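PDB 3GFF: IroE-like serine hydrolase, which probably hydrolyses ester bonds, as a serine hydrolase of the esterase D family with the alpha/beta-hydrolase fold. Local coordinates for residues I138-G143 against F162-A167; S60-L65 against I253-G258; S39-P44 against T296-Y301. All coordinates share one frame; numbering follows the deposited sequence.

Contact 1: residues I138-G143 against F162-A167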
loop_
_atom_site.group_PDB
_atom_site.type_symbol
_atom_site.label_atom_id
_atom_site.label_comp_id
_atom_site.label_asym_id
_atom_site.label_seq_id
_atom_site.Cartn_x
_atom_site.Cartn_y
_atom_site.Cartn_z
ATOM N N ILE A 138 19.271 -14.790 2.277
ATOM C CA ILE A 138 17.840 -14.811 2.546
ATOM C C ILE A 138 17.082 -14.429 1.270
ATOM O O ILE A 138 17.175 -13.283 0.797
ATOM C CB ILE A 138 17.486 -13.868 3.734
ATOM C CG1 ILE A 138 18.275 -14.280 4.990
ATOM C CG2 ILE A 138 16.003 -13.902 4.028
ATOM C CD1 ILE A 138 18.066 -15.733 5.399
ATOM N N ASN A 139 16.373 -15.403 0.698
ATOM C CA ASN A 139 15.617 -15.182 -0.533
ATOM C C ASN A 139 14.137 -15.447 -0.301
ATOM O O ASN A 139 13.773 -16.511 0.231
ATOM C CB ASN A 139 16.116 -16.110 -1.640
ATOM C CG ASN A 139 17.572 -15.942 -1.914
ATOM O OD1 ASN A 139 18.017 -14.871 -2.321
ATOM N ND2 ASN A 139 18.343 -16.998 -1.673
ATOM N N VAL A 140 13.309 -14.507 -0.763
ATOM C CA VAL A 140 11.858 -14.538 -0.596
ATOM C C VAL A 140 11.187 -14.552 -1.970
ATOM O O VAL A 140 11.606 -13.838 -2.843
ATOM C CB VAL A 140 11.369 -13.282 0.227
ATOM C CG1 VAL A 140 9.821 -13.222 0.351
ATOM C CG2 VAL A 140 12.033 -13.259 1.611
ATOM N N LEU A 141 10.166 -15.389 -2.154
ATOM C CA LEU A 141 9.402 -15.443 -3.407
ATOM C C LEU A 141 7.998 -14.956 -3.098
ATOM O O LEU A 141 7.356 -15.457 -2.135
ATOM C CB LEU A 141 9.374 -16.859 -4.027
ATOM C CG LEU A 141 8.634 -17.065 -5.379
ATOM C CD1 LEU A 141 9.230 -16.213 -6.497
ATOM C CD2 LEU A 141 8.665 -18.544 -5.772
ATOM N N VAL A 142 7.536 -13.978 -3.898
ATOM C CA VAL A 142 6.185 -13.405 -3.797
ATOM C C VAL A 142 5.396 -13.740 -5.094
ATOM O O VAL A 142 5.745 -13.295 -6.193
ATOM C CB VAL A 142 6.204 -11.857 -3.542
ATOM C CG1 VAL A 142 4.783 -11.284 -3.424
ATOM C CG2 VAL A 142 7.047 -11.500 -2.308
ATOM N N GLY A 143 4.364 -14.570 -4.954
ATOM C CA GLY A 143 3.541 -14.997 -6.065
ATOM C C GLY A 143 2.084 -14.680 -5.774
ATOM O O GLY A 143 1.597 -14.932 -4.673
ATOM N N PHE A 162 14.947 -20.591 -1.874
ATOM C CA PHE A 162 14.035 -19.730 -1.127
ATOM C C PHE A 162 13.763 -20.234 0.296
ATOM O O PHE A 162 13.549 -21.408 0.480
ATOM C CB PHE A 162 12.663 -19.614 -1.831
ATOM C CG PHE A 162 12.710 -19.092 -3.232
ATOM C CD1 PHE A 162 12.957 -17.763 -3.482
ATOM C CD2 PHE A 162 12.447 -19.926 -4.313
ATOM C CE1 PHE A 162 12.971 -17.261 -4.799
ATOM C CE2 PHE A 162 12.464 -19.430 -5.634
ATOM C CZ PHE A 162 12.727 -18.100 -5.860
ATOM N N SER A 163 13.760 -19.332 1.282
ATOM C CA SER A 163 13.404 -19.697 2.678
ATOM C C SER A 163 11.983 -19.266 3.046
ATOM O O SER A 163 11.399 -19.777 4.012
ATOM C CB SER A 163 14.386 -19.095 3.687
ATOM O OG SER A 163 14.552 -17.704 3.463
ATOM N N ALA A 164 11.437 -18.343 2.278
ATOM C CA ALA A 164 10.124 -17.749 2.587
ATOM C C ALA A 164 9.332 -17.534 1.341
ATOM O O ALA A 164 9.870 -17.092 0.301
ATOM C CB ALA A 164 10.286 -16.360 3.323
ATOM N N TYR A 165 8.034 -17.752 1.473
ATOM C CA TYR A 165 7.099 -17.585 0.375
ATOM C C TYR A 165 5.866 -16.789 0.802
ATOM O O TYR A 165 5.316 -16.968 1.900
ATOM C CB TYR A 165 6.624 -18.957 -0.120
ATOM C CG TYR A 165 7.719 -19.898 -0.599
ATOM C CD1 TYR A 165 8.162 -19.838 -1.901
ATOM C CD2 TYR A 165 8.280 -20.850 0.234
ATOM C CE1 TYR A 165 9.155 -20.672 -2.360
ATOM C CE2 TYR A 165 9.268 -21.731 -0.240
ATOM C CZ TYR A 165 9.692 -21.617 -1.546
ATOM O OH TYR A 165 10.659 -22.413 -2.107
ATOM N N LEU A 166 5.439 -15.936 -0.112
ATOM C CA LEU A 166 4.240 -15.159 0.002
ATOM C C LEU A 166 3.364 -15.634 -1.124
ATOM O O LEU A 166 3.708 -15.420 -2.296
ATOM C CB LEU A 166 4.484 -13.642 -0.091
ATOM C CG LEU A 166 4.687 -12.970 1.274
ATOM C CD1 LEU A 166 6.014 -13.358 1.880
ATOM C CD2 LEU A 166 4.518 -11.441 1.175
ATOM N N ALA A 167 2.253 -16.291 -0.767
ATOM C CA ALA A 167 1.278 -16.818 -1.750
ATOM C C ALA A 167 -0.004 -15.990 -1.614
ATOM O O ALA A 167 -0.736 -16.135 -0.665
ATOM C CB ALA A 167 1.023 -18.293 -1.509
HETATM O O HOH W 1 16.738 -18.022 1.720
#
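Leu-141 uses both of its backbone polar atoms to straddle Tyr-165: its N gives a hydrogen bond to Ala-164 O (3.0 Å), and its O accepts from Leu-166 N at 2.8 Å. Leu-166 O then takes the N-H of Gly-143 in an almost straight bond (2.9 Å, 175° at the hydrogen). At the other end Ser-163 N donates to Asn-139 O over 3.0 Å. There a water bridges the segments, accepting from Asn-139 N and hydrogen-bonded to Ser-163 OG, each 2.8 Å away. The Asn-139 amide turns to the chain just before the second segment, where ND2 donates to Leu-161 O.

Leu-141 shares one sheet face with Tyr-165. Its CB sits over a face of the Phe-162 ring in a CH-pi contact, 3.8 Å from the centroid. With CG anti to the backbone N (chi1 -178°), the branch extends beside that ring, CD1 reaching CZ and CD2 reaching CE2. CD2 also meets Tyr-165 CE1. The other face carries Val-140, Ala-164, Val-142 and Leu-166; Val-140 CG2 packs on Ala-164 CB at 3.9 Å, and helix 250-263 lies against this layer.

These are adjacent parallel strands of a beta-alpha-beta unit, connected through helix 146-156, in the central sheet of an alpha/beta hydrolase; Gly-143 opens a GxSxG sequence consistent with the nucleophile elbow.

Contact 2: residues S60-L65 against I253-G258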
loop_
_atom_site.group_PDB
_atom_site.type_symbol
_atom_site.label_atom_id
_atom_site.label_comp_id
_atom_site.label_asym_id
_atom_site.label_seq_id
_atom_site.Cartn_x
_atom_site.Cartn_y
_atom_site.Cartn_z
ATOM N N SER A 60 7.279 0.032 -4.740
ATOM C CA SER A 60 7.104 1.310 -4.000
ATOM C C SER A 60 6.670 1.072 -2.529
ATOM O O SER A 60 7.071 1.802 -1.617
ATOM C CB SER A 60 6.163 2.295 -4.708
ATOM O OG SER A 60 4.850 1.800 -4.874
ATOM N N LEU A 61 5.854 0.045 -2.303
ATOM C CA LEU A 61 5.429 -0.284 -0.956
ATOM C C LEU A 61 6.656 -0.793 -0.184
ATOM O O LEU A 61 6.973 -0.296 0.892
ATOM C CB LEU A 61 4.269 -1.288 -0.993
ATOM C CG LEU A 61 3.861 -1.901 0.347
ATOM C CD1 LEU A 61 3.455 -0.754 1.318
ATOM C CD2 LEU A 61 2.781 -2.990 0.182
ATOM N N LEU A 62 7.375 -1.750 -0.757
ATOM C CA LEU A 62 8.564 -2.305 -0.096
ATOM C C LEU A 62 9.622 -1.258 0.305
ATOM O O LEU A 62 10.129 -1.277 1.437
ATOM C CB LEU A 62 9.175 -3.439 -0.921
ATOM C CG LEU A 62 8.335 -4.712 -0.972
ATOM C CD1 LEU A 62 8.873 -5.628 -2.023
ATOM C CD2 LEU A 62 8.300 -5.416 0.364
ATOM N N GLN A 63 9.959 -0.365 -0.617
ATOM C CA GLN A 63 10.882 0.726 -0.337
ATOM C C GLN A 63 10.278 1.673 0.703
ATOM O O GLN A 63 10.984 2.180 1.530
ATOM C CB GLN A 63 11.196 1.490 -1.619
ATOM C CG GLN A 63 12.083 0.715 -2.622
ATOM C CD GLN A 63 13.598 0.883 -2.393
ATOM O OE1 GLN A 63 14.080 1.960 -1.971
ATOM N NE2 GLN A 63 14.368 -0.166 -2.714
ATOM N N PHE A 64 8.974 1.938 0.644
ATOM C CA PHE A 64 8.323 2.805 1.633
ATOM C C PHE A 64 8.424 2.185 3.039
ATOM O O PHE A 64 8.834 2.835 3.977
ATOM C CB PHE A 64 6.847 3.094 1.280
ATOM C CG PHE A 64 6.102 3.861 2.360
ATOM C CD1 PHE A 64 6.104 5.241 2.389
ATOM C CD2 PHE A 64 5.401 3.168 3.351
ATOM C CE1 PHE A 64 5.439 5.924 3.366
ATOM C CE2 PHE A 64 4.743 3.841 4.344
ATOM C CZ PHE A 64 4.757 5.231 4.347
ATOM N N LEU A 65 8.090 0.914 3.161
ATOM C CA LEU A 65 8.141 0.230 4.459
ATOM C C LEU A 65 9.535 0.161 5.106
ATOM O O LEU A 65 9.628 -0.120 6.299
ATOM C CB LEU A 65 7.561 -1.181 4.338
ATOM C CG LEU A 65 6.040 -1.357 4.204
ATOM C CD1 LEU A 65 5.697 -2.775 3.918
ATOM C CD2 LEU A 65 5.385 -0.942 5.471
ATOM N N ILE A 253 -2.278 -5.325 -0.255
ATOM C CA ILE A 253 -2.435 -5.463 1.207
ATOM C C ILE A 253 -1.894 -6.809 1.672
ATOM O O ILE A 253 -1.490 -6.954 2.835
ATOM C CB ILE A 253 -3.948 -5.220 1.711
ATOM C CG1 ILE A 253 -3.994 -4.844 3.202
ATOM C CG2 ILE A 253 -4.864 -6.417 1.429
ATOM C CD1 ILE A 253 -3.160 -3.549 3.606
ATOM N N GLY A 254 -1.924 -7.802 0.769
ATOM C CA GLY A 254 -1.393 -9.148 1.036
ATOM C C GLY A 254 0.120 -9.110 1.235
ATOM O O GLY A 254 0.644 -9.736 2.153
ATOM N N LEU A 255 0.822 -8.373 0.373
ATOM C CA LEU A 255 2.266 -8.157 0.526
ATOM C C LEU A 255 2.496 -7.255 1.755
ATOM O O LEU A 255 3.365 -7.497 2.571
ATOM C CB LEU A 255 2.848 -7.482 -0.725
ATOM C CG LEU A 255 4.353 -7.094 -0.725
ATOM C CD1 LEU A 255 5.301 -8.323 -0.735
ATOM C CD2 LEU A 255 4.690 -6.147 -1.935
ATOM N N TYR A 256 1.694 -6.207 1.896
ATOM C CA TYR A 256 1.829 -5.336 3.037
ATOM C C TYR A 256 1.882 -6.153 4.339
ATOM O O TYR A 256 2.836 -6.064 5.119
ATOM C CB TYR A 256 0.701 -4.326 3.066
ATOM C CG TYR A 256 0.865 -3.264 4.132
ATOM C CD1 TYR A 256 0.438 -3.479 5.447
ATOM C CD2 TYR A 256 1.442 -2.032 3.829
ATOM C CE1 TYR A 256 0.596 -2.480 6.438
ATOM C CE2 TYR A 256 1.623 -1.065 4.790
ATOM C CZ TYR A 256 1.207 -1.280 6.101
ATOM O OH TYR A 256 1.373 -0.266 7.045
ATOM N N ASP A 257 0.894 -7.010 4.547
ATOM C CA ASP A 257 0.815 -7.740 5.800
ATOM C C ASP A 257 1.754 -8.907 5.838
ATOM O O ASP A 257 2.237 -9.289 6.937
ATOM C CB ASP A 257 -0.582 -8.246 6.024
ATOM C CG ASP A 257 -1.544 -7.165 6.317
ATOM O OD1 ASP A 257 -1.148 -6.127 6.944
ATOM O OD2 ASP A 257 -2.731 -7.408 5.968
ATOM N N GLY A 258 1.987 -9.495 4.665
ATOM C CA GLY A 258 2.864 -10.650 4.558
ATOM C C GLY A 258 4.303 -10.321 4.876
ATOM O O GLY A 258 4.931 -11.017 5.643
#
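Tyr-256, whose ring is met by Leu-61 and Leu-65, carries its hydroxyl past them to the second subunit, where OH is hydrogen-bonded to Glu-245 OE2 of that chain. Between the two helical segments themselves the contact is wholly apolar. Leu-61 has the largest share on its helix. Its CG stands anti to the backbone N (chi1 171°), which directs the branch at the tyrosine, and its two methyls lie along one side of that residue: CD1 comes in at the ring edge, near the plane, 3.5 Å from Tyr-256 CD2, and CD2 lies 3.8 Å from Tyr-256 CB and equally near its backbone N. One turn later Leu-65 CD2 approaches Tyr-256 CE2 obliquely, at 3.8 Å, and so extends the apolar cover along the same side of the ring.

Helices 51-65 and 250-263 pack on one side of the central sheet of the alpha/beta-hydrolase fold, and here their axes come within 10.5 Å at a crossing angle of -29°, running in roughly the same direction. On the side nearer the sheet, Leu-62 crosses Leu-255 at about a right angle, with Leu-62 CG 4.0 Å from Leu-255 CD2. An alanine in place of Leu-61 would probably open a gap beside Tyr-256 CB and CD2, with Leu-65 still against CE2. Phe-64 faces the dimer partner instead, its ring stacked with His-57 of the second subunit, while Ile-253 packs on Tyr-256 of that chain.

Contact 3: residues S39-P44 against T296-Y301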
loop_
_atom_site.group_PDB
_atom_site.type_symbol
_atom_site.label_atom_id
_atom_site.label_comp_id
_atom_site.label_asym_id
_atom_site.label_seq_id
_atom_site.Cartn_x
_atom_site.Cartn_y
_atom_site.Cartn_z
ATOM N N SER A 39 28.085 0.999 1.400
ATOM C CA SER A 39 28.780 0.088 2.295
ATOM C C SER A 39 28.980 -1.266 1.618
ATOM O O SER A 39 28.661 -1.416 0.445
ATOM C CB SER A 39 27.999 -0.111 3.607
ATOM O OG SER A 39 26.811 -0.865 3.410
ATOM N N LEU A 40 29.499 -2.223 2.394
ATOM C CA LEU A 40 29.684 -3.588 1.981
ATOM C C LEU A 40 28.545 -4.474 2.472
ATOM O O LEU A 40 28.624 -5.715 2.406
ATOM C CB LEU A 40 31.032 -4.104 2.490
ATOM C CG LEU A 40 32.168 -3.536 1.659
ATOM C CD1 LEU A 40 33.502 -4.028 2.160
ATOM C CD2 LEU A 40 31.948 -3.913 0.184
ATOM N N GLU A 41 27.452 -3.860 2.913
ATOM C CA GLU A 41 26.327 -4.640 3.439
ATOM C C GLU A 41 25.682 -5.527 2.357
ATOM O O GLU A 41 25.556 -5.120 1.202
ATOM C CB GLU A 41 25.306 -3.705 4.117
ATOM C CG GLU A 41 24.091 -4.380 4.652
ATOM C CD GLU A 41 23.167 -3.466 5.454
ATOM O OE1 GLU A 41 23.471 -2.288 5.675
ATOM O OE2 GLU A 41 22.097 -3.945 5.869
ATOM N N ALA A 42 25.283 -6.738 2.756
ATOM C CA ALA A 42 24.644 -7.707 1.877
ATOM C C ALA A 42 23.193 -7.704 2.311
ATOM O O ALA A 42 22.925 -7.667 3.493
ATOM C CB ALA A 42 25.275 -9.103 2.034
ATOM N N TYR A 43 22.276 -7.769 1.347
ATOM C CA TYR A 43 20.825 -7.694 1.575
ATOM C C TYR A 43 20.061 -8.962 1.162
ATOM O O TYR A 43 20.538 -9.753 0.354
ATOM C CB TYR A 43 20.280 -6.524 0.754
ATOM C CG TYR A 43 20.916 -5.211 1.150
ATOM C CD1 TYR A 43 20.410 -4.468 2.218
ATOM C CD2 TYR A 43 22.050 -4.747 0.505
ATOM C CE1 TYR A 43 21.011 -3.279 2.610
ATOM C CE2 TYR A 43 22.664 -3.546 0.877
ATOM C CZ TYR A 43 22.147 -2.826 1.935
ATOM O OH TYR A 43 22.746 -1.656 2.330
ATOM N N PRO A 44 18.861 -9.162 1.733
ATOM C CA PRO A 44 18.017 -10.233 1.224
ATOM C C PRO A 44 17.494 -9.872 -0.148
ATOM O O PRO A 44 17.545 -8.710 -0.558
ATOM C CB PRO A 44 16.843 -10.282 2.203
ATOM C CG PRO A 44 17.029 -9.146 3.145
ATOM C CD PRO A 44 18.242 -8.411 2.844
ATOM N N THR A 296 21.571 -11.735 10.599
ATOM C CA THR A 296 22.275 -10.763 11.457
ATOM C C THR A 296 21.699 -9.352 11.277
ATOM O O THR A 296 21.186 -9.029 10.216
ATOM C CB THR A 296 23.789 -10.741 11.148
ATOM O OG1 THR A 296 23.979 -10.712 9.730
ATOM C CG2 THR A 296 24.477 -12.005 11.692
ATOM N N PRO A 297 21.749 -8.524 12.329
ATOM C CA PRO A 297 21.198 -7.210 12.152
ATOM C C PRO A 297 21.834 -6.410 11.004
ATOM O O PRO A 297 23.048 -6.429 10.820
ATOM C CB PRO A 297 21.473 -6.533 13.481
ATOM C CG PRO A 297 21.679 -7.626 14.443
ATOM C CD PRO A 297 22.231 -8.748 13.709
ATOM N N SER A 298 20.973 -5.741 10.243
ATOM C CA SER A 298 21.388 -4.862 9.177
ATOM C C SER A 298 22.379 -3.827 9.671
ATOM O O SER A 298 22.095 -3.120 10.636
ATOM C CB SER A 298 20.183 -4.107 8.596
ATOM O OG SER A 298 20.610 -2.879 7.983
ATOM N N GLN A 299 23.515 -3.727 8.981
ATOM C CA GLN A 299 24.548 -2.720 9.284
ATOM C C GLN A 299 23.997 -1.264 9.270
ATOM O O GLN A 299 24.350 -0.465 10.142
ATOM C CB GLN A 299 25.683 -2.821 8.258
ATOM C CG GLN A 299 27.045 -2.371 8.772
ATOM C CD GLN A 299 27.814 -3.494 9.473
ATOM O OE1 GLN A 299 27.586 -4.694 9.208
ATOM N NE2 GLN A 299 28.759 -3.113 10.348
ATOM N N GLN A 300 23.169 -0.909 8.273
ATOM C CA GLN A 300 22.556 0.448 8.203
ATOM C C GLN A 300 21.688 0.741 9.413
ATOM O O GLN A 300 21.714 1.840 9.954
ATOM C CB GLN A 300 21.572 0.583 7.026
ATOM C CG GLN A 300 22.148 0.733 5.677
ATOM C CD GLN A 300 21.077 0.899 4.638
ATOM O OE1 GLN A 300 20.148 1.695 4.812
ATOM N NE2 GLN A 300 21.205 0.153 3.529
ATOM N N TYR A 301 20.852 -0.240 9.741
ATOM C CA TYR A 301 19.902 -0.190 10.848
ATOM C C TYR A 301 20.625 0.059 12.157
ATOM O O TYR A 301 20.239 0.934 12.910
ATOM C CB TYR A 301 19.075 -1.493 10.878
ATOM C CG TYR A 301 17.983 -1.559 11.930
ATOM C CD1 TYR A 301 17.020 -0.552 12.029
ATOM C CD2 TYR A 301 17.879 -2.658 12.790
ATOM C CE1 TYR A 301 16.003 -0.616 12.970
ATOM C CE2 TYR A 301 16.868 -2.735 13.747
ATOM C CZ TYR A 301 15.933 -1.710 13.829
ATOM O OH TYR A 301 14.928 -1.772 14.762
#
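Glu-41 reaches across to the first turn of helix 299-311 and ends among Ser-298, Gln-299 and Gln-300. Its root is steadied from its own segment, where the backbone N donates to Ser-39 OG (3.1 Å) in an ST turn. From CB the chain runs out extended, CG anti to the backbone N (chi1 178°), and CG passes over one face of the Tyr-43 ring, offset toward the rim. CD carries the carboxylate up to the helix start, and its two oxygens then divide the work. OE1 accepts the backbone N-H of Gln-300 at 3.0 Å, on its syn side though 35° out of the carboxylate plane; it also touches Gln-299 CB (3.4 Å) and Gln-300 CG (3.3 Å). OE2 accepts a hydrogen bond from Ser-298 OG (2.8 Å), again on the syn side and closer to the plane.

Ser-298 is the N-cap residue, and its OG in turn accepts from Tyr-301 N at 3.2 Å. The serine hydroxyl is thus gripped by two bonds, and the glutamate that orients it also accepts a backbone N-H of the first turn directly. Alongside, Gln-300 NE2 donates to Tyr-43 OH (2.7 Å), which lies in the amide plane; the amide and ring planes are 71° apart, with NE2 at the ring edge. NE2 has a further acceptor in Glu-34 O.

A carboxylate at the N-terminal end of a helix probably gains from the helix dipole and from N-H groups pointing its way. The arrangement is an N-cap reinforced by a glutamate distant in sequence, pinning helix 299-311 to the loop that leads into strand 43-48.

In the fold
The centre of contact 1 lies about 3 Å from the centre of the chain, and contact 2 sits in the helical layer beside it; contact 3, its centre about 19 Å from that of the chain, is partly open at the periphery. Backbone hydrogen bonds and apolar side chains make contact 1, apolar side chains alone join the segments of contact 2, and carboxylate, hydroxyl and amide groups carry contact 3. Leu-255 links the first two, its CD1 lying 3.7 Å from Leu-166 CD2. Strand 43-48, next to 138-144 in the sheet, ties contacts 1 and 3. Contacts 2 and 3 do not touch, and of the three only contact 2 meets the second subunit.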